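Local coordinates for SufE-like protein, chloroplastic (Arabidopsis thaliana, PDB 4PUI) that activates the cysteine desulfurase NFS2 to supply sulfur for iron-sulfur cluster formation, and is represented here by its BolA domain, at residues M8-K13 / T48-R53; K16-V21 / Y72-D77; D57-K62 / H68-D73. All blocks are in the same frame, centred on the assembly; numbering follows the deposited sequence.

Contact 1: residues M8-K13 / T48-R53; sequences MRIREK and THFNLR
This is a buried, wholly apolar helix-on-sheet contact between Ile10 of helix 5-18 and Phe50 and Leu52 of strand 49-55, close to the centre of the BolA domain. The strand is the middle one of the mixed three-stranded sheet, with 22-27 antiparallel on one flank and 85-91 parallel on the other. Phe50 and Leu52, two apart in the strand, both direct their side chains at the helix. Ile10 answers with two separate branches. The Ile10 CD1 methyl lies over one face of the Phe50 ring, 4.0 Å from the ring centroid and 18° off the normal, a CH-pi contact displaced toward the CD1-CE1 side. Ile10 CG2 meets Leu52 CD2 at 4.0 Å, the two side chains crossing at about a right angle. The branching is what makes this possible: CG2 stands anti to the backbone N, while CG1 sits beside that N (chi1 -72°) and carries CD1 to the ring. Val25 of strand 22-27 touches all three residues, and Leu86 of strand 85-91 packs on Phe50 and Leu52. No hydrogen bond or charge pair crosses between 8-13 and 48-53, so dispersion and the hydrophobic effect join the helix to the strand here.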
loop_
_atom_site.group_PDB
_atom_site.type_symbol
_atom_site.label_atom_id
_atom_site.label_comp_id
_atom_site.label_asym_id
_atom_site.label_seq_id
_atom_site.Cartn_x
_atom_site.Cartn_y
_atom_site.Cartn_z
ATOM N N MET A 8 -8.903 -5.283 -1.417
ATOM C CA MET A 8 -8.971 -6.224 -0.304
ATOM C C MET A 8 -7.705 -7.073 -0.226
ATOM O O MET A 8 -7.171 -7.308 0.865
ATOM C CB MET A 8 -10.224 -7.102 -0.405
ATOM C CG MET A 8 -11.511 -6.341 -0.177
ATOM S SD MET A 8 -11.479 -5.443 1.401
ATOM C CE MET A 8 -11.791 -6.761 2.569
ATOM N N ARG A 9 -7.215 -7.525 -1.381
ATOM C CA ARG A 9 -5.962 -8.278 -1.406
ATOM C C ARG A 9 -4.778 -7.455 -0.905
ATOM O O ARG A 9 -3.921 -7.979 -0.182
ATOM C CB ARG A 9 -5.642 -8.798 -2.815
ATOM C CG ARG A 9 -6.522 -9.915 -3.276
ATOM C CD ARG A 9 -5.943 -10.592 -4.523
ATOM N NE ARG A 9 -5.708 -9.663 -5.622
ATOM C CZ ARG A 9 -6.578 -9.423 -6.595
ATOM N NH1 ARG A 9 -7.748 -10.030 -6.596
ATOM N NH2 ARG A 9 -6.283 -8.567 -7.566
ATOM N N ILE A 10 -4.724 -6.182 -1.308
ATOM C CA ILE A 10 -3.647 -5.285 -0.890
ATOM C C ILE A 10 -3.690 -5.110 0.624
ATOM O O ILE A 10 -2.670 -5.247 1.296
ATOM C CB ILE A 10 -3.748 -3.911 -1.599
ATOM C CG1 ILE A 10 -3.351 -4.032 -3.078
ATOM C CG2 ILE A 10 -2.872 -2.858 -0.907
ATOM C CD1 ILE A 10 -3.624 -2.748 -3.864
ATOM N N ARG A 11 -4.872 -4.846 1.160
ATOM C CA ARG A 11 -5.019 -4.687 2.606
ATOM C C ARG A 11 -4.592 -5.963 3.341
ATOM O O ARG A 11 -3.869 -5.909 4.328
ATOM C CB ARG A 11 -6.458 -4.321 2.967
ATOM C CG ARG A 11 -6.731 -4.364 4.462
ATOM C CD ARG A 11 -8.056 -3.712 4.823
ATOM N NE ARG A 11 -7.923 -2.274 5.003
ATOM C CZ ARG A 11 -7.448 -1.697 6.108
ATOM N NH1 ARG A 11 -7.044 -2.435 7.143
ATOM N NH2 ARG A 11 -7.372 -0.375 6.181
ATOM N N GLU A 12 -5.025 -7.117 2.852
ATOM C CA GLU A 12 -4.693 -8.364 3.544
ATOM C C GLU A 12 -3.191 -8.669 3.505
ATOM O O GLU A 12 -2.620 -9.163 4.490
ATOM C CB GLU A 12 -5.509 -9.530 2.978
ATOM C CG GLU A 12 -6.933 -9.559 3.508
ATOM C CD GLU A 12 -7.830 -10.517 2.752
ATOM O OE1 GLU A 12 -7.332 -11.575 2.313
ATOM O OE2 GLU A 12 -9.036 -10.208 2.602
ATOM N N LYS A 13 -2.560 -8.381 2.374
ATOM C CA LYS A 13 -1.128 -8.624 2.213
ATOM C C LYS A 13 -0.331 -7.742 3.179
ATOM O O LYS A 13 0.599 -8.206 3.835
ATOM C CB LYS A 13 -0.698 -8.363 0.772
ATOM C CG LYS A 13 0.800 -8.559 0.489
ATOM C CD LYS A 13 1.216 -10.013 0.623
ATOM C CE LYS A 13 2.681 -10.212 0.267
ATOM N NZ LYS A 13 2.883 -10.686 -1.133
ATOM N N THR A 48 -6.862 0.651 -10.382
ATOM C CA THR A 48 -5.558 0.907 -10.976
ATOM C C THR A 48 -4.684 1.798 -10.101
ATOM O O THR A 48 -3.464 1.787 -10.230
ATOM C CB THR A 48 -5.715 1.613 -12.328
ATOM O OG1 THR A 48 -6.498 2.794 -12.143
ATOM C CG2 THR A 48 -6.408 0.703 -13.326
ATOM N N HIS A 49 -5.305 2.567 -9.210
ATOM C CA HIS A 49 -4.576 3.525 -8.390
ATOM C C HIS A 49 -5.044 3.499 -6.943
ATOM O O HIS A 49 -6.238 3.610 -6.673
ATOM C CB HIS A 49 -4.760 4.939 -8.944
ATOM C CG HIS A 49 -4.137 5.145 -10.288
ATOM N ND1 HIS A 49 -4.672 4.622 -11.444
ATOM C CD2 HIS A 49 -3.018 5.814 -10.660
ATOM C CE1 HIS A 49 -3.912 4.959 -12.471
ATOM N NE2 HIS A 49 -2.899 5.678 -12.021
ATOM N N PHE A 50 -4.100 3.357 -6.017
ATOM C CA PHE A 50 -4.419 3.403 -4.596
ATOM C C PHE A 50 -3.485 4.348 -3.862
ATOM O O PHE A 50 -2.328 4.509 -4.246
ATOM C CB PHE A 50 -4.301 2.023 -3.952
ATOM C CG PHE A 50 -5.334 1.039 -4.427
ATOM C CD1 PHE A 50 -5.168 0.351 -5.616
ATOM C CD2 PHE A 50 -6.477 0.806 -3.668
ATOM C CE1 PHE A 50 -6.136 -0.556 -6.055
ATOM C CE2 PHE A 50 -7.440 -0.099 -4.086
ATOM C CZ PHE A 50 -7.268 -0.786 -5.289
ATOM N N ASN A 51 -4.010 4.973 -2.812
ATOM C CA ASN A 51 -3.183 5.656 -1.827
ATOM C C ASN A 51 -3.060 4.740 -0.626
ATOM O O ASN A 51 -4.064 4.227 -0.135
ATOM C CB ASN A 51 -3.812 6.985 -1.376
ATOM C CG ASN A 51 -3.902 8.016 -2.497
ATOM O OD1 ASN A 51 -3.080 8.025 -3.410
ATOM N ND2 ASN A 51 -4.900 8.894 -2.422
ATOM N N LEU A 52 -1.832 4.537 -0.152
ATOM C CA LEU A 52 -1.586 3.719 1.036
ATOM C C LEU A 52 -0.974 4.570 2.154
ATOM O O LEU A 52 -0.031 5.321 1.913
ATOM C CB LEU A 52 -0.600 2.613 0.710
ATOM C CG LEU A 52 -0.937 1.682 -0.449
ATOM C CD1 LEU A 52 0.152 0.628 -0.633
ATOM C CD2 LEU A 52 -2.279 1.012 -0.212
ATOM N N ARG A 53 -1.509 4.446 3.367
ATOM C CA ARG A 53 -0.852 5.018 4.535
ATOM C C ARG A 53 -0.624 3.885 5.518
ATOM O O ARG A 53 -1.574 3.241 5.962
ATOM C CB ARG A 53 -1.689 6.120 5.185
ATOM C CG ARG A 53 -0.992 6.777 6.394
ATOM C CD ARG A 53 -1.911 7.772 7.074
ATOM N NE ARG A 53 -1.289 8.483 8.191
ATOM C CZ ARG A 53 -1.282 8.035 9.440
ATOM N NH1 ARG A 53 -1.831 6.868 9.717
ATOM N NH2 ARG A 53 -0.722 8.755 10.413
#

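Contact 2: residues K16-V21 / Y72-D77; sequences KELDPV and YDLLQD
The C-terminal end of helix 5-18 meets the end of helix 64-74 here, in the helical layer that covers one face of the BolA sheet. Leu74 carries the contact and divides it between its two methyls. Leu74 CD1 packs against the branched end of Leu18, 4.0 Å from Leu18 CD1 and about as far from Leu18 CG. Leu74 CD2 turns to the aliphatic part of Glu17 and lies 4.0 Å from Glu17 CG. Glu17 is bent at chi2 (-62°), which lets its methylenes lie against the leucine while its carboxylate turns toward Lys16; that salt bridge is long, with Lys16 NZ 3.8 Å from Glu17 OE2. The contact thus grades from the buried Leu18 to the exposed Glu17. Helices 5-18 and 64-74, the two long helices of the class II KH-like BolA fold (alpha-beta-beta-alpha-beta), both end here. Asp19 leaves helical geometry with a positive phi of 37°, and Leu75 breaks off helix 64-74 and is the N-cap residue of helix 76-79. Around that break, Gln76 NE2 reaches back and donates to Asp73 O at 3.2 Å, in the carbonyl plane and on a lone pair. The neighbouring carbonyl, Leu74 O, accepts a hydrogen bond from Lys13 NZ of helix 5-18.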
loop_
_atom_site.group_PDB
_atom_site.type_symbol
_atom_site.label_atom_id
_atom_site.label_comp_id
_atom_site.label_asym_id
_atom_site.label_seq_id
_atom_site.Cartn_x
_atom_site.Cartn_y
_atom_site.Cartn_z
ATOM N N LYS A 16 -0.879 -8.925 6.769
ATOM C CA LYS A 16 -0.186 -10.180 7.020
ATOM C C LYS A 16 1.317 -9.972 7.180
ATOM O O LYS A 16 1.939 -10.549 8.071
ATOM C CB LYS A 16 -0.451 -11.175 5.890
ATOM C CG LYS A 16 0.124 -12.548 6.173
ATOM C CD LYS A 16 1.029 -13.023 5.057
ATOM C CE LYS A 16 0.275 -13.889 4.067
ATOM N NZ LYS A 16 1.210 -14.736 3.275
ATOM N N GLU A 17 1.906 -9.143 6.326
ATOM C CA GLU A 17 3.364 -9.003 6.333
ATOM C C GLU A 17 3.903 -7.920 7.259
ATOM O O GLU A 17 5.022 -8.045 7.763
ATOM C CB GLU A 17 3.911 -8.791 4.923
ATOM C CG GLU A 17 3.753 -10.022 4.025
ATOM C CD GLU A 17 4.507 -11.251 4.535
ATOM O OE1 GLU A 17 5.522 -11.094 5.242
ATOM O OE2 GLU A 17 4.084 -12.383 4.226
ATOM N N LEU A 18 3.129 -6.862 7.468
ATOM C CA LEU A 18 3.635 -5.711 8.208
ATOM C C LEU A 18 2.997 -5.492 9.583
ATOM O O LEU A 18 3.481 -4.661 10.336
ATOM C CB LEU A 18 3.523 -4.432 7.352
ATOM C CG LEU A 18 4.248 -4.479 6.004
ATOM C CD1 LEU A 18 3.923 -3.246 5.161
ATOM C CD2 LEU A 18 5.762 -4.653 6.142
ATOM N N ASP A 19 1.931 -6.232 9.896
ATOM C CA ASP A 19 1.152 -6.065 11.132
ATOM C C ASP A 19 1.018 -4.586 11.544
ATOM O O ASP A 19 1.375 -4.219 12.660
ATOM C CB ASP A 19 1.784 -6.878 12.270
ATOM C CG ASP A 19 0.876 -7.006 13.495
ATOM O OD1 ASP A 19 -0.340 -6.729 13.388
ATOM O OD2 ASP A 19 1.382 -7.413 14.563
ATOM N N PRO A 20 0.518 -3.732 10.634
ATOM C CA PRO A 20 0.585 -2.290 10.899
ATOM C C PRO A 20 -0.348 -1.876 12.029
ATOM O O PRO A 20 -1.448 -2.420 12.168
ATOM C CB PRO A 20 0.123 -1.670 9.573
ATOM C CG PRO A 20 -0.767 -2.712 8.967
ATOM C CD PRO A 20 -0.192 -4.041 9.374
ATOM N N VAL A 21 0.096 -0.935 12.852
ATOM C CA VAL A 21 -0.802 -0.373 13.853
ATOM C C VAL A 21 -1.892 0.489 13.219
ATOM O O VAL A 21 -3.011 0.570 13.734
ATOM C CB VAL A 21 -0.051 0.417 14.942
ATOM C CG1 VAL A 21 0.778 -0.530 15.788
ATOM C CG2 VAL A 21 0.815 1.489 14.338
ATOM N N TYR A 72 6.427 -1.937 -2.719
ATOM C CA TYR A 72 6.321 -2.330 -4.115
ATOM C C TYR A 72 6.650 -3.820 -4.261
ATOM O O TYR A 72 5.976 -4.549 -4.996
ATOM C CB TYR A 72 7.248 -1.480 -4.985
ATOM C CG TYR A 72 6.525 -0.379 -5.722
ATOM C CD1 TYR A 72 5.831 0.617 -5.038
ATOM C CD2 TYR A 72 6.509 -0.360 -7.104
ATOM C CE1 TYR A 72 5.157 1.615 -5.733
ATOM C CE2 TYR A 72 5.849 0.619 -7.795
ATOM C CZ TYR A 72 5.175 1.599 -7.112
ATOM O OH TYR A 72 4.524 2.559 -7.843
ATOM N N ASP A 73 7.662 -4.285 -3.536
ATOM C CA ASP A 73 8.031 -5.701 -3.607
ATOM C C ASP A 73 6.909 -6.603 -3.098
ATOM O O ASP A 73 6.609 -7.644 -3.693
ATOM C CB ASP A 73 9.322 -5.949 -2.820
ATOM C CG ASP A 73 9.643 -7.424 -2.669
ATOM O OD1 ASP A 73 9.965 -8.057 -3.682
ATOM O OD2 ASP A 73 9.580 -7.952 -1.535
ATOM N N LEU A 74 6.285 -6.211 -1.991
ATOM C CA LEU A 74 5.206 -7.010 -1.422
ATOM C C LEU A 74 4.012 -7.087 -2.354
ATOM O O LEU A 74 3.260 -8.065 -2.341
ATOM C CB LEU A 74 4.736 -6.412 -0.100
ATOM C CG LEU A 74 5.706 -6.475 1.071
ATOM C CD1 LEU A 74 5.112 -5.723 2.249
ATOM C CD2 LEU A 74 6.021 -7.916 1.442
ATOM N N LEU A 75 3.824 -6.042 -3.152
ATOM C CA LEU A 75 2.632 -5.943 -3.977
ATOM C C LEU A 75 2.925 -6.145 -5.452
ATOM O O LEU A 75 2.099 -5.804 -6.295
ATOM C CB LEU A 75 1.948 -4.591 -3.761
ATOM C CG LEU A 75 1.480 -4.344 -2.320
ATOM C CD1 LEU A 75 0.854 -2.966 -2.176
ATOM C CD2 LEU A 75 0.502 -5.430 -1.904
ATOM N N GLN A 76 4.085 -6.718 -5.766
ATOM C CA GLN A 76 4.533 -6.763 -7.151
ATOM C C GLN A 76 3.588 -7.555 -8.040
ATOM O O GLN A 76 3.442 -7.238 -9.212
ATOM C CB GLN A 76 5.959 -7.307 -7.265
ATOM C CG GLN A 76 6.126 -8.726 -6.810
ATOM C CD GLN A 76 7.557 -9.195 -6.965
ATOM O OE1 GLN A 76 7.994 -9.572 -8.061
ATOM N NE2 GLN A 76 8.300 -9.172 -5.869
ATOM N N ASP A 77 2.917 -8.557 -7.484
ATOM C CA ASP A 77 2.035 -9.371 -8.329
ATOM C C ASP A 77 0.838 -8.560 -8.815
ATOM O O ASP A 77 0.346 -8.781 -9.914
ATOM C CB ASP A 77 1.597 -10.638 -7.607
ATOM C CG ASP A 77 2.699 -11.677 -7.563
ATOM O OD1 ASP A 77 3.525 -11.703 -8.502
ATOM O OD2 ASP A 77 2.746 -12.455 -6.590
#

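Contact 3: residues D57-K62 / H68-D73; sequences DAFQGK and HRLIYD
Residues 57-59 form a short 3-10 segment that runs into a type II beta turn from Phe59 to Lys62, and this loop folds back on helix 64-74, with Phe59 and Leu70 the nearest CA pair at 9.0 Å. In the BolA fold it is the connection that carries the chain from strand 49-55 into helix 64-74, on the way to the parallel strand 85-91. The three elements make a right-handed beta-alpha-beta crossover. The turn is closed by the bond from Lys62 N to Phe59 O, and Gly61 takes a positive phi of 87° within it. Two apolar approaches join loop and helix. Phe59 offers the edge of its ring, not a face. Ile71 CD1 comes in near the ring plane, 4.1 Å from Phe59 CZ and as close to CE1, and Leu70 CD2 stands at the same edge, 4.3 Å from Phe59 CE1. Leu70 stretches toward the loop with CG anti to the backbone N (chi1 -179°). Its other methyl serves Lys62, whose chain crosses it at about a right angle. The inner side is closed by Leu18 of helix 5-18, which touches both Leu70 and Ile71, and by Ile54 of strand 49-55, which touches Phe59 and Ile71. On the more exposed side, the aliphatic part of Lys62 does the touching: Lys62 CE lies 3.9 Å from Leu70 CD1, and Lys62 CD 4.0 Å from the same methyl.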
loop_
_atom_site.group_PDB
_atom_site.type_symbol
_atom_site.label_atom_id
_atom_site.label_comp_id
_atom_site.label_asym_id
_atom_site.label_seq_id
_atom_site.Cartn_x
_atom_site.Cartn_y
_atom_site.Cartn_z
ATOM N N ASP A 57 6.119 -0.997 12.601
ATOM C CA ASP A 57 7.445 -1.267 13.156
ATOM C C ASP A 57 8.465 -1.630 12.085
ATOM O O ASP A 57 9.664 -1.372 12.239
ATOM C CB ASP A 57 7.379 -2.500 14.059
ATOM C CG ASP A 57 6.729 -2.235 15.369
ATOM O OD1 ASP A 57 6.382 -1.070 15.639
ATOM O OD2 ASP A 57 6.581 -3.210 16.140
ATOM N N ALA A 58 7.989 -2.289 11.033
ATOM C CA ALA A 58 8.865 -2.893 10.034
ATOM C C ALA A 58 9.689 -1.864 9.271
ATOM O O ALA A 58 10.678 -2.210 8.639
ATOM C CB ALA A 58 8.052 -3.765 9.072
ATOM N N PHE A 59 9.274 -0.596 9.327
ATOM C CA PHE A 59 9.971 0.476 8.634
ATOM C C PHE A 59 11.131 1.083 9.423
ATOM O O PHE A 59 11.864 1.916 8.894
ATOM C CB PHE A 59 9.006 1.602 8.268
ATOM C CG PHE A 59 7.863 1.169 7.410
ATOM C CD1 PHE A 59 8.062 0.329 6.328
ATOM C CD2 PHE A 59 6.581 1.606 7.696
ATOM C CE1 PHE A 59 6.984 -0.061 5.542
ATOM C CE2 PHE A 59 5.506 1.222 6.924
ATOM C CZ PHE A 59 5.707 0.386 5.841
ATOM N N GLN A 60 11.291 0.687 10.680
ATOM C CA GLN A 60 12.390 1.187 11.492
ATOM C C GLN A 60 13.736 0.984 10.818
ATOM O O GLN A 60 14.079 -0.130 10.408
ATOM C CB GLN A 60 12.408 0.483 12.840
ATOM C CG GLN A 60 11.315 0.904 13.787
ATOM C CD GLN A 60 11.348 0.089 15.059
ATOM O OE1 GLN A 60 11.428 -1.141 15.020
ATOM N NE2 GLN A 60 11.316 0.765 16.196
ATOM N N GLY A 61 14.490 2.070 10.685
ATOM C CA GLY A 61 15.834 2.009 10.154
ATOM C C GLY A 61 15.886 2.098 8.638
ATOM O O GLY A 61 16.965 2.184 8.057
ATOM N N LYS A 62 14.723 2.081 7.999
ATOM C CA LYS A 62 14.661 2.163 6.541
ATOM C C LYS A 62 14.421 3.573 5.999
ATOM O O LYS A 62 13.514 4.269 6.443
ATOM C CB LYS A 62 13.589 1.220 6.012
ATOM C CG LYS A 62 13.848 -0.229 6.402
ATOM C CD LYS A 62 13.394 -1.170 5.327
ATOM C CE LYS A 62 13.725 -2.625 5.655
ATOM N NZ LYS A 62 15.175 -2.907 5.541
ATOM N N HIS A 68 9.413 2.545 0.389
ATOM C CA HIS A 68 8.668 2.551 -0.861
ATOM C C HIS A 68 8.885 1.244 -1.604
ATOM O O HIS A 68 7.931 0.582 -2.016
ATOM C CB HIS A 68 9.172 3.714 -1.715
ATOM C CG HIS A 68 8.438 3.894 -3.006
ATOM N ND1 HIS A 68 8.820 3.265 -4.172
ATOM C CD2 HIS A 68 7.360 4.652 -3.321
ATOM C CE1 HIS A 68 7.997 3.610 -5.147
ATOM N NE2 HIS A 68 7.102 4.450 -4.660
ATOM N N ARG A 69 10.150 0.869 -1.752
ATOM C CA ARG A 69 10.504 -0.304 -2.549
ATOM C C ARG A 69 10.068 -1.593 -1.874
ATOM O O ARG A 69 9.756 -2.580 -2.560
ATOM C CB ARG A 69 12.012 -0.316 -2.822
ATOM C CG ARG A 69 12.428 0.731 -3.833
ATOM C CD ARG A 69 13.931 0.930 -3.877
ATOM N NE ARG A 69 14.311 1.920 -4.881
ATOM C CZ ARG A 69 15.518 2.463 -4.967
ATOM N NH1 ARG A 69 16.461 2.123 -4.107
ATOM N NH2 ARG A 69 15.773 3.359 -5.911
ATOM N N LEU A 70 10.065 -1.587 -0.540
ATOM C CA LEU A 70 9.595 -2.722 0.255
ATOM C C LEU A 70 8.129 -3.007 -0.045
ATOM O O LEU A 70 7.731 -4.161 -0.247
ATOM C CB LEU A 70 9.773 -2.410 1.752
ATOM C CG LEU A 70 9.399 -3.417 2.847
ATOM C CD1 LEU A 70 10.137 -3.054 4.115
ATOM C CD2 LEU A 70 7.920 -3.468 3.165
ATOM N N ILE A 71 7.329 -1.947 -0.064
ATOM C CA ILE A 71 5.906 -2.067 -0.345
ATOM C C ILE A 71 5.673 -2.517 -1.792
ATOM O O ILE A 71 4.835 -3.382 -2.060
ATOM C CB ILE A 71 5.182 -0.739 -0.078
ATOM C CG1 ILE A 71 5.304 -0.354 1.399
ATOM C CG2 ILE A 71 3.713 -0.831 -0.498
ATOM C CD1 ILE A 71 4.748 -1.383 2.312
ATOM N N TYR A 72 6.427 -1.937 -2.719
ATOM C CA TYR A 72 6.321 -2.330 -4.115
ATOM C C TYR A 72 6.650 -3.820 -4.261
ATOM O O TYR A 72 5.976 -4.549 -4.996
ATOM C CB TYR A 72 7.248 -1.480 -4.985
ATOM C CG TYR A 72 6.525 -0.379 -5.722
ATOM C CD1 TYR A 72 5.831 0.617 -5.038
ATOM C CD2 TYR A 72 6.509 -0.360 -7.104
ATOM C CE1 TYR A 72 5.157 1.615 -5.733
ATOM C CE2 TYR A 72 5.849 0.619 -7.795
ATOM C CZ TYR A 72 5.175 1.599 -7.112
ATOM O OH TYR A 72 4.524 2.559 -7.843
ATOM N N ASP A 73 7.662 -4.285 -3.536
ATOM C CA ASP A 73 8.031 -5.701 -3.607
ATOM C C ASP A 73 6.909 -6.603 -3.098
ATOM O O ASP A 73 6.609 -7.644 -3.693
ATOM C CB ASP A 73 9.322 -5.949 -2.820
ATOM C CG ASP A 73 9.643 -7.424 -2.669
ATOM O OD1 ASP A 73 9.965 -8.057 -3.682
ATOM O OD2 ASP A 73 9.580 -7.952 -1.535
#

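The three contacts adjoin one another along the helix-covered face of the sheet, through apolar side chains. Contacts 1 and 2 share helix 5-18 and have centres about 9 Å apart. Leu75 joins them: Leu75 CD1 packs 3.9 Å from Ile10 CG2 and 4.0 Å from Leu52 CD1. Contacts 2 and 3, also about 9 Å apart between centres, both use helix 64-74, and Leu18 joins them tightly, with Leu18 CD1 3.5 Å from Ile71 CD1 and Leu18 CD2 3.8 Å from Ala58 CB. Contacts 1 and 3 lie farther apart, about 15 Å between centres, yet Leu52 CD1 still meets Ile71 CG2 at 3.9 Å.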